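Local coordinates for envelopment polyprotein (Bovine Schmallenberg virus BH80/Germany/2011, PDB 7A56), which is an orthobunyavirus envelope glycoprotein Gc, captured as a trimer in the postfusion state, a class II protein that probably merges the viral and host membranes during entry, at residues Pro54-Met59 against His78-Asn83; Ile103-Arg108 against Cys203-His208; Val109-Ser114 against Ile233-Met238. All blocks are in the same frame, centred on the assembly; numbering follows the deposited sequence.

Contact 1: Pro54-Met59 against His78-Asn83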
loop_
_atom_site.group_PDB
_atom_site.type_symbol
_atom_site.label_atom_id
_atom_site.label_comp_id
_atom_site.label_asym_id
_atom_site.label_seq_id
_atom_site.Cartn_x
_atom_site.Cartn_y
_atom_site.Cartn_z
ATOM N N PRO A 54 16.593 -18.764 -22.149
ATOM C CA PRO A 54 16.756 -17.804 -21.038
ATOM C C PRO A 54 17.206 -16.408 -21.479
ATOM O O PRO A 54 18.119 -16.247 -22.277
ATOM C CB PRO A 54 17.799 -18.468 -20.134
ATOM C CG PRO A 54 18.465 -19.522 -20.975
ATOM C CD PRO A 54 17.450 -19.951 -22.004
ATOM N N GLN A 55 16.550 -15.389 -20.919
ATOM C CA GLN A 55 16.871 -13.991 -21.204
ATOM C C GLN A 55 17.797 -13.368 -20.178
ATOM O O GLN A 55 18.331 -12.281 -20.433
ATOM C CB GLN A 55 15.571 -13.131 -21.194
ATOM C CG GLN A 55 14.645 -13.391 -22.382
ATOM C CD GLN A 55 13.275 -12.867 -22.092
ATOM O OE1 GLN A 55 12.593 -13.403 -21.215
ATOM N NE2 GLN A 55 12.867 -11.778 -22.763
ATOM N N TYR A 56 17.886 -13.952 -18.982
ATOM C CA TYR A 56 18.520 -13.305 -17.843
ATOM C C TYR A 56 19.919 -13.894 -17.589
ATOM O O TYR A 56 20.100 -15.119 -17.555
ATOM C CB TYR A 56 17.631 -13.449 -16.605
ATOM C CG TYR A 56 18.086 -12.616 -15.418
ATOM C CD1 TYR A 56 17.722 -11.256 -15.311
ATOM C CD2 TYR A 56 18.948 -13.153 -14.460
ATOM C CE1 TYR A 56 18.152 -10.486 -14.249
ATOM C CE2 TYR A 56 19.396 -12.385 -13.360
ATOM C CZ TYR A 56 18.995 -11.064 -13.262
ATOM O OH TYR A 56 19.401 -10.294 -12.213
ATOM N N LYS A 57 20.904 -13.011 -17.443
ATOM C CA LYS A 57 22.242 -13.380 -17.000
ATOM C C LYS A 57 22.789 -12.296 -16.078
ATOM O O LYS A 57 22.746 -11.107 -16.436
ATOM C CB LYS A 57 23.174 -13.543 -18.209
ATOM C CG LYS A 57 24.573 -13.854 -17.808
ATOM C CD LYS A 57 25.358 -14.167 -19.054
ATOM C CE LYS A 57 26.261 -13.039 -19.408
ATOM N NZ LYS A 57 27.655 -13.437 -19.054
ATOM N N THR A 58 23.309 -12.689 -14.912
ATOM C CA THR A 58 24.001 -11.730 -14.047
ATOM C C THR A 58 25.292 -12.364 -13.536
ATOM O O THR A 58 25.765 -13.367 -14.070
ATOM C CB THR A 58 23.098 -11.249 -12.896
ATOM O OG1 THR A 58 23.749 -10.160 -12.232
ATOM C CG2 THR A 58 22.783 -12.386 -11.874
ATOM N N MET A 59 25.895 -11.773 -12.509
ATOM C CA MET A 59 27.187 -12.293 -12.080
ATOM C C MET A 59 26.980 -13.622 -11.376
ATOM O O MET A 59 25.888 -13.938 -10.916
ATOM C CB MET A 59 27.890 -11.277 -11.179
ATOM C CG MET A 59 27.491 -11.310 -9.742
ATOM S SD MET A 59 26.182 -10.282 -9.139
ATOM C CE MET A 59 26.147 -8.784 -10.123
ATOM N N HIS A 78 21.631 -15.813 -8.869
ATOM C CA HIS A 78 20.268 -15.463 -8.464
ATOM C C HIS A 78 19.528 -14.905 -9.667
ATOM O O HIS A 78 20.146 -14.398 -10.617
ATOM C CB HIS A 78 20.249 -14.424 -7.334
ATOM C CG HIS A 78 21.181 -13.271 -7.571
ATOM N ND1 HIS A 78 22.449 -13.201 -7.015
ATOM C CD2 HIS A 78 21.062 -12.174 -8.352
ATOM C CE1 HIS A 78 23.061 -12.107 -7.435
ATOM N NE2 HIS A 78 22.243 -11.464 -8.248
ATOM N N ILE A 79 18.187 -14.923 -9.585
ATOM C CA ILE A 79 17.342 -14.446 -10.659
ATOM C C ILE A 79 16.104 -13.804 -10.037
ATOM O O ILE A 79 15.599 -14.323 -9.032
ATOM C CB ILE A 79 16.924 -15.582 -11.624
ATOM C CG1 ILE A 79 15.976 -15.092 -12.719
ATOM C CG2 ILE A 79 16.303 -16.779 -10.902
ATOM C CD1 ILE A 79 15.733 -16.136 -13.801
ATOM N N PRO A 80 15.626 -12.675 -10.578
ATOM C CA PRO A 80 14.395 -12.048 -10.031
ATOM C C PRO A 80 13.225 -12.998 -10.061
ATOM O O PRO A 80 13.034 -13.718 -11.047
ATOM C CB PRO A 80 14.146 -10.865 -10.978
ATOM C CG PRO A 80 15.584 -10.501 -11.445
ATOM C CD PRO A 80 16.263 -11.846 -11.633
ATOM N N ALA A 81 12.380 -12.932 -9.011
ATOM C CA ALA A 81 11.164 -13.748 -8.990
ATOM C C ALA A 81 10.155 -13.027 -9.875
ATOM O O ALA A 81 9.300 -12.284 -9.392
ATOM C CB ALA A 81 10.643 -13.942 -7.568
ATOM N N ILE A 82 10.295 -13.224 -11.199
ATOM C CA ILE A 82 9.471 -12.553 -12.205
ATOM C C ILE A 82 8.828 -13.614 -13.082
ATOM O O ILE A 82 9.504 -14.509 -13.569
ATOM C CB ILE A 82 10.288 -11.551 -13.056
ATOM C CG1 ILE A 82 10.620 -10.338 -12.199
ATOM C CG2 ILE A 82 9.497 -11.130 -14.347
ATOM C CD1 ILE A 82 11.591 -9.309 -12.862
ATOM N N ASN A 83 7.515 -13.516 -13.277
ATOM C CA ASN A 83 6.794 -14.535 -14.059
ATOM C C ASN A 83 7.345 -14.715 -15.484
ATOM O O ASN A 83 7.361 -13.777 -16.283
ATOM C CB ASN A 83 5.311 -14.131 -14.097
ATOM C CG ASN A 83 4.457 -15.196 -14.741
ATOM O OD1 ASN A 83 4.152 -16.220 -14.148
ATOM N ND2 ASN A 83 4.091 -14.961 -15.968
#
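A buried, largely apolar contact sets the Tyr-56 ring on Pro-80, where the loop between strands 44-46 and 61-67 passes His-78 to Pro-80 of strand 70-80. Pro-80 CD lies over one face of the Tyr-56 ring, 3.5 Å from its centroid and 22° off the normal, a CH-pi contact displaced toward the rim; its nearest ring atom is Tyr-56 CZ at 3.3 Å. Tyr-56 CG is anti to the backbone N (chi1 -170°), beside the carbonyl carbon; the ring beyond it also brings CD2 to within 4.0 Å of Ile-79 CG1. No hydrogen bond joins the two segments. Strand 70-80 belongs to a five-stranded antiparallel sheet, within which Ile-79 pairs with Ile-336, and the contact lies at a trimer interface of this class II fusion protein. Farther along the loop, Thr-58 CG2 stands 3.5 Å from His-78 O, and the Thr-58 and His-78 side chains cross at about a right angle. Met-59 SD comes within 4.0 Å of His-78 CE1, an oblique sulfur-aromatic approach. The polar tips turn to the second subunit: Thr-58 OG1 and His-78 NE2 both bond Asp-229 OD2 of that chain, and Tyr-56 OH bonds its Gln-231.

Contact 2: Ile103-Arg108 against Cys203-His208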
loop_
_atom_site.group_PDB
_atom_site.type_symbol
_atom_site.label_atom_id
_atom_site.label_comp_id
_atom_site.label_asym_id
_atom_site.label_seq_id
_atom_site.Cartn_x
_atom_site.Cartn_y
_atom_site.Cartn_z
ATOM N N ILE A 103 18.710 -24.711 -16.994
ATOM C CA ILE A 103 18.005 -23.429 -16.999
ATOM C C ILE A 103 17.239 -23.318 -15.687
ATOM O O ILE A 103 16.582 -24.281 -15.269
ATOM C CB ILE A 103 17.089 -23.344 -18.231
ATOM C CG1 ILE A 103 17.957 -23.195 -19.505
ATOM C CG2 ILE A 103 16.040 -22.189 -18.150
ATOM C CD1 ILE A 103 17.157 -23.539 -20.792
ATOM N N ILE A 104 17.390 -22.191 -14.994
ATOM C CA ILE A 104 16.567 -21.889 -13.826
ATOM C C ILE A 104 15.382 -21.032 -14.290
ATOM O O ILE A 104 15.571 -19.912 -14.791
ATOM C CB ILE A 104 17.374 -21.156 -12.742
ATOM C CG1 ILE A 104 18.696 -21.886 -12.399
ATOM C CG2 ILE A 104 16.477 -20.796 -11.512
ATOM C CD1 ILE A 104 18.447 -23.302 -11.805
ATOM N N TYR A 105 14.157 -21.559 -14.157
ATOM C CA TYR A 105 13.017 -20.971 -14.884
ATOM C C TYR A 105 11.940 -20.614 -13.863
ATOM O O TYR A 105 11.469 -21.498 -13.138
ATOM C CB TYR A 105 12.544 -21.969 -15.959
ATOM C CG TYR A 105 11.124 -21.776 -16.492
ATOM C CD1 TYR A 105 10.621 -20.518 -16.746
ATOM C CD2 TYR A 105 10.325 -22.864 -16.762
ATOM C CE1 TYR A 105 9.282 -20.344 -17.232
ATOM C CE2 TYR A 105 9.018 -22.727 -17.248
ATOM C CZ TYR A 105 8.517 -21.473 -17.481
ATOM O OH TYR A 105 7.261 -21.396 -17.955
ATOM N N VAL A 106 11.547 -19.335 -13.806
ATOM C CA VAL A 106 10.489 -18.888 -12.858
ATOM C C VAL A 106 9.152 -19.097 -13.577
ATOM O O VAL A 106 8.690 -18.279 -14.374
ATOM C CB VAL A 106 10.713 -17.461 -12.384
ATOM C CG1 VAL A 106 9.663 -17.045 -11.271
ATOM C CG2 VAL A 106 12.133 -17.296 -11.848
ATOM N N ARG A 107 8.541 -20.252 -13.343
ATOM C CA ARG A 107 7.426 -20.643 -14.180
ATOM C C ARG A 107 6.156 -19.858 -13.847
ATOM O O ARG A 107 5.377 -19.568 -14.741
ATOM C CB ARG A 107 7.157 -22.134 -14.057
ATOM C CG ARG A 107 5.971 -22.571 -14.953
ATOM C CD ARG A 107 5.964 -24.026 -15.259
ATOM N NE ARG A 107 4.678 -24.411 -15.823
ATOM C CZ ARG A 107 4.314 -24.306 -17.097
ATOM N NH1 ARG A 107 5.152 -23.808 -18.032
ATOM N NH2 ARG A 107 3.078 -24.716 -17.430
ATOM N N ARG A 108 5.943 -19.513 -12.590
ATOM C CA ARG A 108 4.742 -18.720 -12.279
ATOM C C ARG A 108 5.039 -17.757 -11.146
ATOM O O ARG A 108 5.709 -18.107 -10.166
ATOM C CB ARG A 108 3.572 -19.648 -11.951
ATOM C CG ARG A 108 2.280 -18.875 -11.504
ATOM C CD ARG A 108 1.135 -19.910 -11.272
ATOM N NE ARG A 108 1.412 -20.706 -10.069
ATOM C CZ ARG A 108 1.696 -22.008 -10.063
ATOM N NH1 ARG A 108 1.723 -22.691 -11.198
ATOM N NH2 ARG A 108 1.934 -22.625 -8.903
ATOM N N CYS A 203 11.361 -23.842 -11.731
ATOM C CA CYS A 203 11.680 -25.107 -12.376
ATOM C C CYS A 203 13.171 -25.182 -12.675
ATOM O O CYS A 203 13.825 -24.171 -12.932
ATOM C CB CYS A 203 10.958 -25.340 -13.735
ATOM S SG CYS A 203 9.130 -25.238 -13.590
ATOM N N ILE A 204 13.691 -26.399 -12.613
ATOM C CA ILE A 204 14.981 -26.745 -13.222
ATOM C C ILE A 204 14.669 -27.282 -14.605
ATOM O O ILE A 204 14.052 -28.346 -14.752
ATOM C CB ILE A 204 15.729 -27.806 -12.400
ATOM C CG1 ILE A 204 15.886 -27.365 -10.948
ATOM C CG2 ILE A 204 17.173 -28.101 -13.008
ATOM C CD1 ILE A 204 16.706 -26.096 -10.790
ATOM N N THR A 205 15.135 -26.596 -15.635
ATOM C CA THR A 205 14.794 -26.991 -16.994
ATOM C C THR A 205 16.040 -27.569 -17.670
ATOM O O THR A 205 17.085 -26.899 -17.779
ATOM C CB THR A 205 14.210 -25.801 -17.744
ATOM O OG1 THR A 205 12.941 -25.483 -17.141
ATOM C CG2 THR A 205 13.993 -26.085 -19.258
ATOM N N MET A 206 15.956 -28.842 -18.029
ATOM C CA MET A 206 16.987 -29.521 -18.794
ATOM C C MET A 206 16.351 -29.929 -20.116
ATOM O O MET A 206 15.162 -29.679 -20.361
ATOM C CB MET A 206 17.579 -30.695 -17.999
ATOM C CG MET A 206 18.525 -30.229 -16.814
ATOM S SD MET A 206 19.387 -31.702 -16.165
ATOM C CE MET A 206 17.875 -32.509 -15.497
ATOM N N ALA A 207 17.145 -30.492 -20.993
ATOM C CA ALA A 207 16.669 -30.803 -22.340
ATOM C C ALA A 207 15.387 -31.640 -22.309
ATOM O O ALA A 207 15.346 -32.730 -21.726
ATOM C CB ALA A 207 17.767 -31.540 -23.114
ATOM N N HIS A 208 14.341 -31.113 -22.920
ATOM C CA HIS A 208 13.032 -31.765 -22.963
ATOM C C HIS A 208 12.528 -32.339 -21.635
ATOM O O HIS A 208 11.684 -33.251 -21.640
ATOM C CB HIS A 208 13.032 -32.895 -23.995
ATOM C CG HIS A 208 13.442 -32.459 -25.369
ATOM N ND1 HIS A 208 12.655 -31.647 -26.162
ATOM C CD2 HIS A 208 14.559 -32.728 -26.092
ATOM C CE1 HIS A 208 13.271 -31.428 -27.311
ATOM N NE2 HIS A 208 14.425 -32.080 -27.297
#
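Cys-203 N donates to Tyr-105 O at 2.7 Å, the shortest of four backbone hydrogen bonds between strands 98-134 and 197-206. Tyr-105 N returns a bond to Cys-203 O at 2.9 Å, which makes these two a hydrogen-bonded antiparallel pair. Ile-103 and Thr-205 form the second such pair, with Ile-103 N to Thr-205 O and Thr-205 N to Ile-103 O both 2.8 Å. Between them Ile-104 and Ile-204 make a non-hydrogen-bonded pair, side by side and pointing the same way; their CD1 methyls meet at 3.4 Å, tighter than ordinary van der Waals contact. Both isoleucines pack against Leu-228 of strand 226-231, and Ile-204 also reaches Leu-38 of helix 23-40.

The other face carries Ile-103, Tyr-105, Cys-203 and Thr-205. Thr-205 OG1 lies at the edge of the Tyr-105 ring, 3.7 Å from CD2, while it is hydrogen-bonded with Ser-210 OG. Cys-203 SG, beside its own backbone N (chi1 -57°), sits obliquely 5.0 Å from the Tyr-105 ring centroid and touches Arg-107 CB at 3.7 Å. This sulfur is tied to Cys-212 in a disulfide that spans the turn to strand 209-214. Just beyond, Arg-107 and Arg-108 both face Glu-201, a classic beta bulge, and Arg-108 forms salt bridges with Glu-201 and Asp-199. At the bulge, salt bridges thus add to backbone pairing that continues beyond it, and the disulfide ties strand 197-206 covalently to strand 209-214, while strand 98-134 is held by hydrogen bonds and packing.

Contact 3: Val109-Ser114 against Ile233-Met238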
loop_
_atom_site.group_PDB
_atom_site.type_symbol
_atom_site.label_atom_id
_atom_site.label_comp_id
_atom_site.label_asym_id
_atom_site.label_seq_id
_atom_site.Cartn_x
_atom_site.Cartn_y
_atom_site.Cartn_z
ATOM N N VAL A 109 4.600 -16.507 -11.308
ATOM C CA VAL A 109 4.562 -15.548 -10.212
ATOM C C VAL A 109 3.218 -14.838 -10.321
ATOM O O VAL A 109 2.947 -14.188 -11.340
ATOM C CB VAL A 109 5.666 -14.490 -10.268
ATOM C CG1 VAL A 109 5.413 -13.500 -9.148
ATOM C CG2 VAL A 109 7.118 -15.115 -10.122
ATOM N N ILE A 110 2.396 -14.944 -9.288
ATOM C CA ILE A 110 1.166 -14.112 -9.213
ATOM C C ILE A 110 0.881 -13.786 -7.754
ATOM O O ILE A 110 1.319 -14.500 -6.847
ATOM C CB ILE A 110 -0.077 -14.793 -9.783
ATOM C CG1 ILE A 110 -0.344 -16.039 -8.985
ATOM C CG2 ILE A 110 0.069 -15.108 -11.257
ATOM C CD1 ILE A 110 -1.774 -16.415 -9.056
ATOM N N ASN A 111 0.154 -12.686 -7.516
ATOM C CA ASN A 111 -0.356 -12.466 -6.172
ATOM C C ASN A 111 -1.855 -12.805 -6.197
ATOM O O ASN A 111 -2.502 -12.773 -7.248
ATOM C CB ASN A 111 -0.110 -11.014 -5.679
ATOM C CG ASN A 111 1.320 -10.781 -5.135
ATOM O OD1 ASN A 111 1.972 -11.704 -4.677
ATOM N ND2 ASN A 111 1.763 -9.534 -5.139
ATOM N N LYS A 112 -2.395 -13.216 -5.062
ATOM C CA LYS A 112 -3.820 -13.570 -5.085
ATOM C C LYS A 112 -4.409 -13.347 -3.711
ATOM O O LYS A 112 -3.694 -13.403 -2.699
ATOM C CB LYS A 112 -4.054 -15.034 -5.501
ATOM C CG LYS A 112 -3.481 -16.050 -4.575
ATOM C CD LYS A 112 -3.645 -17.488 -5.158
ATOM C CE LYS A 112 -2.929 -18.537 -4.286
ATOM N NZ LYS A 112 -2.911 -19.921 -4.880
ATOM N N ALA A 113 -5.724 -13.085 -3.677
ATOM C CA ALA A 113 -6.446 -13.084 -2.407
ATOM C C ALA A 113 -7.913 -13.467 -2.672
ATOM O O ALA A 113 -8.405 -13.429 -3.817
ATOM C CB ALA A 113 -6.342 -11.716 -1.700
ATOM N N SER A 114 -8.572 -13.930 -1.609
ATOM C CA SER A 114 -9.987 -14.226 -1.650
ATOM C C SER A 114 -10.776 -12.933 -1.460
ATOM O O SER A 114 -10.324 -11.983 -0.808
ATOM C CB SER A 114 -10.389 -15.225 -0.549
ATOM O OG SER A 114 -9.466 -16.335 -0.550
ATOM N N ILE A 233 9.554 -10.052 0.568
ATOM C CA ILE A 233 9.053 -9.158 1.586
ATOM C C ILE A 233 7.528 -9.209 1.457
ATOM O O ILE A 233 6.996 -9.422 0.371
ATOM C CB ILE A 233 9.607 -7.720 1.376
ATOM C CG1 ILE A 233 11.134 -7.674 1.608
ATOM C CG2 ILE A 233 8.962 -6.625 2.301
ATOM C CD1 ILE A 233 11.750 -6.395 1.158
ATOM N N GLN A 234 6.848 -9.118 2.579
ATOM C CA GLN A 234 5.382 -9.109 2.534
ATOM C C GLN A 234 4.888 -7.963 1.648
ATOM O O GLN A 234 5.360 -6.835 1.784
ATOM C CB GLN A 234 4.850 -8.942 3.933
ATOM C CG GLN A 234 3.321 -9.071 3.996
ATOM C CD GLN A 234 2.867 -9.204 5.468
ATOM O OE1 GLN A 234 1.871 -9.821 5.777
ATOM N NE2 GLN A 234 3.641 -8.664 6.355
ATOM N N MET A 235 3.953 -8.257 0.731
ATOM C CA MET A 235 3.426 -7.239 -0.183
ATOM C C MET A 235 2.012 -6.892 0.217
ATOM O O MET A 235 1.326 -7.665 0.890
ATOM C CB MET A 235 3.403 -7.690 -1.667
ATOM C CG MET A 235 4.869 -8.122 -2.082
ATOM S SD MET A 235 4.990 -8.635 -3.808
ATOM C CE MET A 235 4.574 -7.207 -4.791
ATOM N N ASP A 236 1.601 -5.724 -0.212
ATOM C CA ASP A 236 0.257 -5.229 0.072
ATOM C C ASP A 236 -0.185 -4.485 -1.212
ATOM O O ASP A 236 -0.257 -3.281 -1.310
ATOM C CB ASP A 236 0.274 -4.366 1.332
ATOM C CG ASP A 236 -1.113 -3.850 1.679
ATOM O OD1 ASP A 236 -2.075 -4.534 1.251
ATOM O OD2 ASP A 236 -1.242 -2.785 2.337
ATOM N N SER A 237 -0.464 -5.256 -2.250
ATOM C CA SER A 237 -0.623 -4.805 -3.628
ATOM C C SER A 237 -2.094 -4.855 -4.055
ATOM O O SER A 237 -2.492 -4.103 -4.946
ATOM C CB SER A 237 0.236 -5.674 -4.599
ATOM O OG SER A 237 -0.142 -7.130 -4.679
ATOM N N MET A 238 -2.891 -5.616 -3.387
ATOM C CA MET A 238 -4.226 -5.886 -3.930
ATOM C C MET A 238 -5.293 -5.028 -3.236
ATOM O O MET A 238 -5.180 -4.738 -2.055
ATOM C CB MET A 238 -4.550 -7.365 -3.758
ATOM C CG MET A 238 -3.525 -8.283 -4.694
ATOM S SD MET A 238 -4.120 -9.898 -4.651
ATOM C CE MET A 238 -5.626 -9.920 -5.700
#
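Asn-111, the first residue of strand segment 109-114 to meet the 233-238 loop, offers ND2 to two acceptors. Its amide reaches Ser-237 OG, ND2 to OG being 3.1 Å; the hydroxyl lies 30° out of the amide plane and the bond is bent, 136° at the hydrogen. The second acceptor is a sulfur: ND2 to Met-235 SD measures 3.6 Å, a weak bond although nearly straight at 177°, with the two side chains crossing at about a right angle. At Lys-112 it is the backbone that is touched, Met-238 SD resting 3.6 Å from its carbonyl carbon. Ala-113 continues this contact, its CB 4.1 Å from Met-238 SD and its N 3.8 Å from Met-238 CE. The fold here is a long strand, 98-134, flanked by strand 325-328 and crossed by the connection from strand 226-231 to strand 241-245. Ser-237 N and Met-238 N both bond Glu-196 OE1, which grips two consecutive N-H groups of the loop, and Met-235 packs on Ile-233 of the second subunit. Across the two segments, then, the polar part is one bent amide-hydroxyl bond with a weak N-H to sulfur bond, and the remainder is van der Waals contact of Met-238 with the Lys-112 and Ala-113 backbone and Ala-113 CB.

From the N terminus, contact 1 closes first, a short loop in which strand 61-67 and most of strand 70-80 lie between its segments. Contacts 2 and 3 open later on adjoining parts of strand 98-134, with 94 and 118 residues between their segments; they cross, since 109-114 precedes 203-208 and 233-238 follows it, but apart from that adjoining chain they do not touch. Contact 1 lies in series with both and touches both: Asn-83 OD1 packs on Arg-108 and probably accepts a hydrogen bond from Val-109 N. Strand 98-134 is therefore joined to the chain just after strand 70-80, to strand 197-206 and to the 233-238 loop. Contacts 1 and 3 also reach the second subunit, and contact 3 the third as well.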